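Local coordinates for probable host range protein 2-3 (Myxoma virus, PDB 5CZ3), which probably serves as a host-range factor of the poxvirus C7 family, supporting multiplication of the virus in different cell types, at residues Asp12-Asp17 with Ser21-Asn26; Cys35-Lys40 with Ile47-Val52. All blocks are in the same frame, centred on the assembly; numbering follows the deposited sequence.

Interaction 1 of 2, residues Asp12-Asp17 with Ser21-Asn26; sequences DVFLID and SIKHVN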
loop_
_atom_site.group_PDB
_atom_site.type_symbol
_atom_site.label_atom_id
_atom_site.label_comp_id
_atom_site.label_asym_id
_atom_site.label_seq_id
_atom_site.Cartn_x
_atom_site.Cartn_y
_atom_site.Cartn_z
ATOM N N ASP A 12 1.554 -3.995 4.800
ATOM C CA ASP A 12 0.117 -3.825 4.967
ATOM C C ASP A 12 -0.272 -2.377 4.693
ATOM O O ASP A 12 0.453 -1.451 5.058
ATOM C CB ASP A 12 -0.328 -4.225 6.375
ATOM C CG ASP A 12 -0.148 -5.704 6.651
ATOM O OD1 ASP A 12 -0.158 -6.505 5.692
ATOM O OD2 ASP A 12 -0.005 -6.063 7.839
ATOM N N VAL A 13 -1.415 -2.185 4.042
ATOM C CA VAL A 13 -1.912 -0.846 3.751
ATOM C C VAL A 13 -3.294 -0.651 4.362
ATOM O O VAL A 13 -4.213 -1.423 4.091
ATOM C CB VAL A 13 -1.978 -0.584 2.237
ATOM C CG1 VAL A 13 -2.550 0.800 1.961
ATOM C CG2 VAL A 13 -0.598 -0.731 1.616
ATOM N N PHE A 14 -3.434 0.379 5.190
ATOM C CA PHE A 14 -4.687 0.625 5.894
ATOM C C PHE A 14 -5.336 1.941 5.478
ATOM O O PHE A 14 -4.692 2.990 5.481
ATOM C CB PHE A 14 -4.454 0.625 7.406
ATOM C CG PHE A 14 -3.833 -0.639 7.927
ATOM C CD1 PHE A 14 -4.624 -1.716 8.296
ATOM C CD2 PHE A 14 -2.457 -0.752 8.053
ATOM C CE1 PHE A 14 -4.054 -2.880 8.776
ATOM C CE2 PHE A 14 -1.882 -1.915 8.534
ATOM C CZ PHE A 14 -2.682 -2.980 8.896
ATOM N N LEU A 15 -6.614 1.876 5.118
ATOM C CA LEU A 15 -7.397 3.077 4.844
ATOM C C LEU A 15 -8.232 3.405 6.078
ATOM O O LEU A 15 -9.253 2.766 6.339
ATOM C CB LEU A 15 -8.286 2.891 3.612
ATOM C CG LEU A 15 -7.619 3.082 2.243
ATOM C CD1 LEU A 15 -6.638 1.960 1.929
ATOM C CD2 LEU A 15 -8.663 3.208 1.139
ATOM N N ILE A 16 -7.782 4.409 6.825
ATOM C CA ILE A 16 -8.276 4.674 8.175
ATOM C C ILE A 16 -9.766 4.995 8.255
ATOM O O ILE A 16 -10.520 4.292 8.929
ATOM C CB ILE A 16 -7.495 5.835 8.820
ATOM C CG1 ILE A 16 -5.991 5.564 8.755
ATOM C CG2 ILE A 16 -7.941 6.048 10.256
ATOM C CD1 ILE A 16 -5.590 4.220 9.322
ATOM N N ASP A 17 -10.184 6.058 7.578
ATOM C CA ASP A 17 -11.569 6.515 7.654
ATOM C C ASP A 17 -12.533 5.555 6.965
ATOM O O ASP A 17 -13.726 5.541 7.262
ATOM C CB ASP A 17 -11.700 7.913 7.049
ATOM C CG ASP A 17 -10.947 8.962 7.845
ATOM O OD1 ASP A 17 -10.903 8.847 9.088
ATOM O OD2 ASP A 17 -10.398 9.899 7.227
ATOM N N SER A 21 -8.648 -2.857 5.719
ATOM C CA SER A 21 -7.288 -3.372 5.802
ATOM C C SER A 21 -6.900 -4.123 4.533
ATOM O O SER A 21 -7.388 -5.225 4.281
ATOM C CB SER A 21 -7.132 -4.298 7.012
ATOM O OG SER A 21 -7.282 -3.590 8.230
ATOM N N ILE A 22 -6.027 -3.520 3.734
ATOM C CA ILE A 22 -5.455 -4.205 2.585
ATOM C C ILE A 22 -4.143 -4.847 3.017
ATOM O O ILE A 22 -3.106 -4.186 3.064
ATOM C CB ILE A 22 -5.210 -3.251 1.403
ATOM C CG1 ILE A 22 -6.469 -2.436 1.104
ATOM C CG2 ILE A 22 -4.785 -4.032 0.174
ATOM C CD1 ILE A 22 -6.266 -1.372 0.048
ATOM N N LYS A 23 -4.193 -6.135 3.337
ATOM C CA LYS A 23 -3.065 -6.801 3.978
ATOM C C LYS A 23 -2.233 -7.641 3.016
ATOM O O LYS A 23 -2.736 -8.125 1.998
ATOM C CB LYS A 23 -3.566 -7.674 5.131
ATOM C CG LYS A 23 -4.466 -6.932 6.103
ATOM C CD LYS A 23 -4.500 -7.608 7.459
ATOM C CE LYS A 23 -3.210 -7.361 8.221
ATOM N NZ LYS A 23 -3.257 -7.939 9.591
ATOM N N HIS A 24 -0.956 -7.801 3.358
ATOM C CA HIS A 24 -0.007 -8.600 2.585
ATOM C C HIS A 24 0.077 -8.128 1.135
ATOM O O HIS A 24 -0.001 -8.925 0.201
ATOM C CB HIS A 24 -0.379 -10.086 2.644
ATOM C CG HIS A 24 -0.307 -10.672 4.022
ATOM N ND1 HIS A 24 -0.290 -12.030 4.251
ATOM C CD2 HIS A 24 -0.249 -10.084 5.240
ATOM C CE1 HIS A 24 -0.223 -12.254 5.552
ATOM N NE2 HIS A 24 -0.198 -11.090 6.174
ATOM N N VAL A 25 0.242 -6.822 0.966
ATOM C CA VAL A 25 0.352 -6.208 -0.351
ATOM C C VAL A 25 1.688 -6.558 -1.007
ATOM O O VAL A 25 1.811 -6.578 -2.230
ATOM C CB VAL A 25 0.197 -4.676 -0.249
ATOM C CG1 VAL A 25 0.275 -4.025 -1.617
ATOM C CG2 VAL A 25 -1.120 -4.332 0.428
ATOM N N ASN A 26 2.683 -6.851 -0.175
ATOM C CA ASN A 26 4.028 -7.188 -0.634
ATOM C C ASN A 26 4.088 -8.345 -1.628
ATOM O O ASN A 26 3.284 -9.276 -1.563
ATOM C CB ASN A 26 4.899 -7.534 0.567
ATOM C CG ASN A 26 4.322 -8.669 1.387
ATOM O OD1 ASN A 26 3.532 -8.448 2.306
ATOM N ND2 ASN A 26 4.702 -9.897 1.051
#

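Interaction 2 of 2, residues Cys35-Lys40 with Ile47-Val52; sequences CNIHLK and ITFILV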
loop_
_atom_site.group_PDB
_atom_site.type_symbol
_atom_site.label_atom_id
_atom_site.label_comp_id
_atom_site.label_asym_id
_atom_site.label_seq_id
_atom_site.Cartn_x
_atom_site.Cartn_y
_atom_site.Cartn_z
ATOM N N CYS A 35 1.436 -0.853 -5.045
ATOM C CA CYS A 35 0.114 -1.313 -5.446
ATOM C C CYS A 35 -0.663 -0.220 -6.163
ATOM O O CYS A 35 -0.254 0.943 -6.183
ATOM C CB CYS A 35 -0.683 -1.793 -4.233
ATOM S SG CYS A 35 -1.018 -0.510 -3.014
ATOM N N ASN A 36 -1.791 -0.609 -6.747
ATOM C CA ASN A 36 -2.686 0.329 -7.405
ATOM C C ASN A 36 -4.052 0.308 -6.740
ATOM O O ASN A 36 -4.651 -0.754 -6.568
ATOM C CB ASN A 36 -2.810 -0.003 -8.890
ATOM C CG ASN A 36 -1.465 -0.135 -9.567
ATOM O OD1 ASN A 36 -0.631 0.767 -9.492
ATOM N ND2 ASN A 36 -1.241 -1.266 -10.227
ATOM N N ILE A 37 -4.541 1.480 -6.356
ATOM C CA ILE A 37 -5.816 1.563 -5.658
ATOM C C ILE A 37 -6.768 2.525 -6.356
ATOM O O ILE A 37 -6.594 3.742 -6.296
ATOM C CB ILE A 37 -5.631 2.010 -4.195
ATOM C CG1 ILE A 37 -4.636 1.094 -3.478
ATOM C CG2 ILE A 37 -6.966 2.013 -3.470
ATOM C CD1 ILE A 37 -4.411 1.451 -2.026
ATOM N N HIS A 38 -7.772 1.966 -7.025
ATOM C CA HIS A 38 -8.821 2.768 -7.639
ATOM C C HIS A 38 -9.800 3.244 -6.575
ATOM O O HIS A 38 -10.593 2.462 -6.050
ATOM C CB HIS A 38 -9.557 1.970 -8.718
ATOM C CG HIS A 38 -8.727 1.683 -9.930
ATOM N ND1 HIS A 38 -8.722 2.500 -11.039
ATOM C CD2 HIS A 38 -7.872 0.670 -10.205
ATOM C CE1 HIS A 38 -7.902 2.003 -11.947
ATOM N NE2 HIS A 38 -7.373 0.893 -11.465
ATOM N N LEU A 39 -9.730 4.530 -6.253
ATOM C CA LEU A 39 -10.605 5.119 -5.250
ATOM C C LEU A 39 -11.818 5.755 -5.912
ATOM O O LEU A 39 -11.683 6.647 -6.749
ATOM C CB LEU A 39 -9.849 6.154 -4.419
ATOM C CG LEU A 39 -8.615 5.644 -3.673
ATOM C CD1 LEU A 39 -7.711 6.802 -3.287
ATOM C CD2 LEU A 39 -9.033 4.855 -2.443
ATOM N N LYS A 40 -13.005 5.288 -5.543
ATOM C CA LYS A 40 -14.235 5.841 -6.092
ATOM C C LYS A 40 -14.967 6.640 -5.016
ATOM O O LYS A 40 -15.201 6.139 -3.915
ATOM C CB LYS A 40 -15.136 4.730 -6.647
ATOM C CG LYS A 40 -14.533 3.900 -7.792
ATOM N N ILE A 47 -8.601 11.183 2.277
ATOM C CA ILE A 47 -8.346 9.758 2.431
ATOM C C ILE A 47 -6.982 9.531 3.072
ATOM O O ILE A 47 -5.955 9.944 2.534
ATOM C CB ILE A 47 -8.415 9.021 1.085
ATOM C CG1 ILE A 47 -9.786 9.228 0.441
ATOM C CG2 ILE A 47 -8.144 7.537 1.275
ATOM C CD1 ILE A 47 -9.912 8.612 -0.929
ATOM N N THR A 48 -6.983 8.878 4.229
ATOM C CA THR A 48 -5.758 8.644 4.983
ATOM C C THR A 48 -5.224 7.234 4.755
ATOM O O THR A 48 -5.929 6.250 4.976
ATOM C CB THR A 48 -5.980 8.858 6.496
ATOM O OG1 THR A 48 -6.517 10.166 6.727
ATOM C CG2 THR A 48 -4.670 8.713 7.257
ATOM N N PHE A 49 -3.977 7.144 4.304
ATOM C CA PHE A 49 -3.308 5.858 4.141
ATOM C C PHE A 49 -2.240 5.665 5.209
ATOM O O PHE A 49 -1.401 6.538 5.420
ATOM C CB PHE A 49 -2.656 5.740 2.761
ATOM C CG PHE A 49 -3.621 5.812 1.614
ATOM C CD1 PHE A 49 -4.017 7.034 1.099
ATOM C CD2 PHE A 49 -4.111 4.655 1.031
ATOM C CE1 PHE A 49 -4.895 7.101 0.037
ATOM C CE2 PHE A 49 -4.991 4.716 -0.030
ATOM C CZ PHE A 49 -5.383 5.940 -0.528
ATOM N N ILE A 50 -2.269 4.519 5.880
ATOM C CA ILE A 50 -1.163 4.132 6.744
ATOM C C ILE A 50 -0.531 2.855 6.209
ATOM O O ILE A 50 -1.183 1.815 6.120
ATOM C CB ILE A 50 -1.609 3.936 8.206
ATOM C CG1 ILE A 50 -1.886 5.293 8.852
ATOM C CG2 ILE A 50 -0.538 3.197 8.996
ATOM C CD1 ILE A 50 -2.213 5.219 10.322
ATOM N N LEU A 51 0.739 2.949 5.829
ATOM C CA LEU A 51 1.468 1.808 5.291
ATOM C C LEU A 51 2.480 1.303 6.304
ATOM O O LEU A 51 3.370 2.043 6.727
ATOM C CB LEU A 51 2.179 2.172 3.982
ATOM C CG LEU A 51 1.348 2.659 2.790
ATOM C CD1 LEU A 51 1.069 4.154 2.872
ATOM C CD2 LEU A 51 2.042 2.315 1.480
ATOM N N VAL A 52 2.342 0.042 6.697
ATOM C CA VAL A 52 3.288 -0.565 7.622
ATOM C C VAL A 52 4.233 -1.488 6.865
ATOM O O VAL A 52 3.860 -2.594 6.474
ATOM C CB VAL A 52 2.573 -1.347 8.733
ATOM C CG1 VAL A 52 3.591 -1.961 9.682
ATOM C CG2 VAL A 52 1.609 -0.434 9.484
#

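Interaction 1 of 2, residues Asp12-Asp17 with Ser21-Asn26
Val-13 and Ile-22 form a hydrogen-bonded pair of the antiparallel hairpin made by strands 10-15 and 20-23, joined by two backbone bonds of 2.8 Å, Val-13 N to Ile-22 O and Ile-22 N to Val-13 O. The tightly packed face carries Val-13, Leu-15 and Ile-22. Here CD1 of Leu-15 meets CD1 of Ile-22 at 3.8 Å, and CG2 of Val-13 meets CG2 of Val-25 at the same distance, methyls crossing at a slant. Val-25 turns back toward Val-13 because His-24 takes a left-handed backbone conformation just beyond Lys-23.

The opposite face is mixed, with Phe-14 and Ser-21 buried; it opens to solvent at the Lys-23 and His-24 end. Asp-12 OD1 accepts a nearly straight bond from His-24 N (2.8 Å, N-H...O 176°), met close to its C-O axis; this ties the turn to the first strand. The same oxygen sits at the imidazole edge of His-24, 3.6 Å from CD2. Lys-23, bent at chi3 (74°), lays CE beside Asp-12 OD2 at 3.5 Å, but its ammonium is too distant for a salt bridge and pairs with Asp-147, while OD2 pairs with Arg-150. Ser-21 OG lies in the plane of the Phe-14 ring, at its edge, 3.3 Å from CD1, and is hydrogen-bonded to Phe-142 O. The ring of Trp-151 also meets Phe-14, so residues at the end of the modelled chain lie over this face. In the sheet, strand 45-54 flanks 10-15 and strand 138-140 flanks 20-23, with Ile-22 and Leu-15 packed on strand 34-40 of the second sheet.

Interaction 2 of 2, residues Cys35-Lys40 with Ile47-Val52
Leu-39 and Ile-47 reach toward each other tip to tip across the interior. The Leu-39 side chain can be followed outward from strand 34-40: CB lies 4.3 Å from Ile-47 CD1, and CG is about as near to that same methyl. At CG the chain forks. CD2 stays at 4.1 Å from Ile-47 CD1, whereas CD1, placed opposite CA by a chi2 of 161°, extends farthest from its own backbone and does most of the touching. It closes to 3.7 Å on Ile-47 CD1 and to 3.7 Å on Phe-49 CZ, arriving at the edge of the phenyl ring and near its plane. One methyl thus meets both an aliphatic tip and an aromatic edge.

The two strands belong to different sheets, and the contact is part of the hydrophobic interior of a beta-sandwich. Their axes stay 11.4 Å apart, at 155° between chain directions, a spacing filled by side chains, with no hydrogen bond between the strands.

Two residues along each strand, Ile-37 and Phe-49 slide past each other in opposite senses. The isoleucine CG1 branch is fully extended (chi2 -179°), which brings CD1 to 3.9 Å from Phe-49 CE2, the ring carbon next to the one touched by Leu-39. Two residues of strand 34-40 therefore bear on neighbouring positions of a single ring. Phe-49 is also packed against Val-91 and Ile-93 of strand 87-95, its neighbour in the sheet, while Ile-37 and Leu-39 both touch Val-120 on the adjoining strand 117-121.

In the fold
From the N terminus, the chain first closes interaction 1, a short hairpin with three residues between its segments, then runs into strand 34-40 on the opposite sheet and returns as strand 45-54, so that interaction 2 follows in series, neither nested in nor crossing the first. The return sets strand 45-54 beside strand 10-15: Phe-14 N lies 2.8 Å from Ile-50 O, and Asp-12 O 2.9 Å from Val-52 N, both probable hydrogen bonds. Across the sandwich, Val-25 CG1 packs 3.6 Å from Cys-35 CB. Interaction 1 thus builds within one sheet, while interaction 2 ties that sheet to the other.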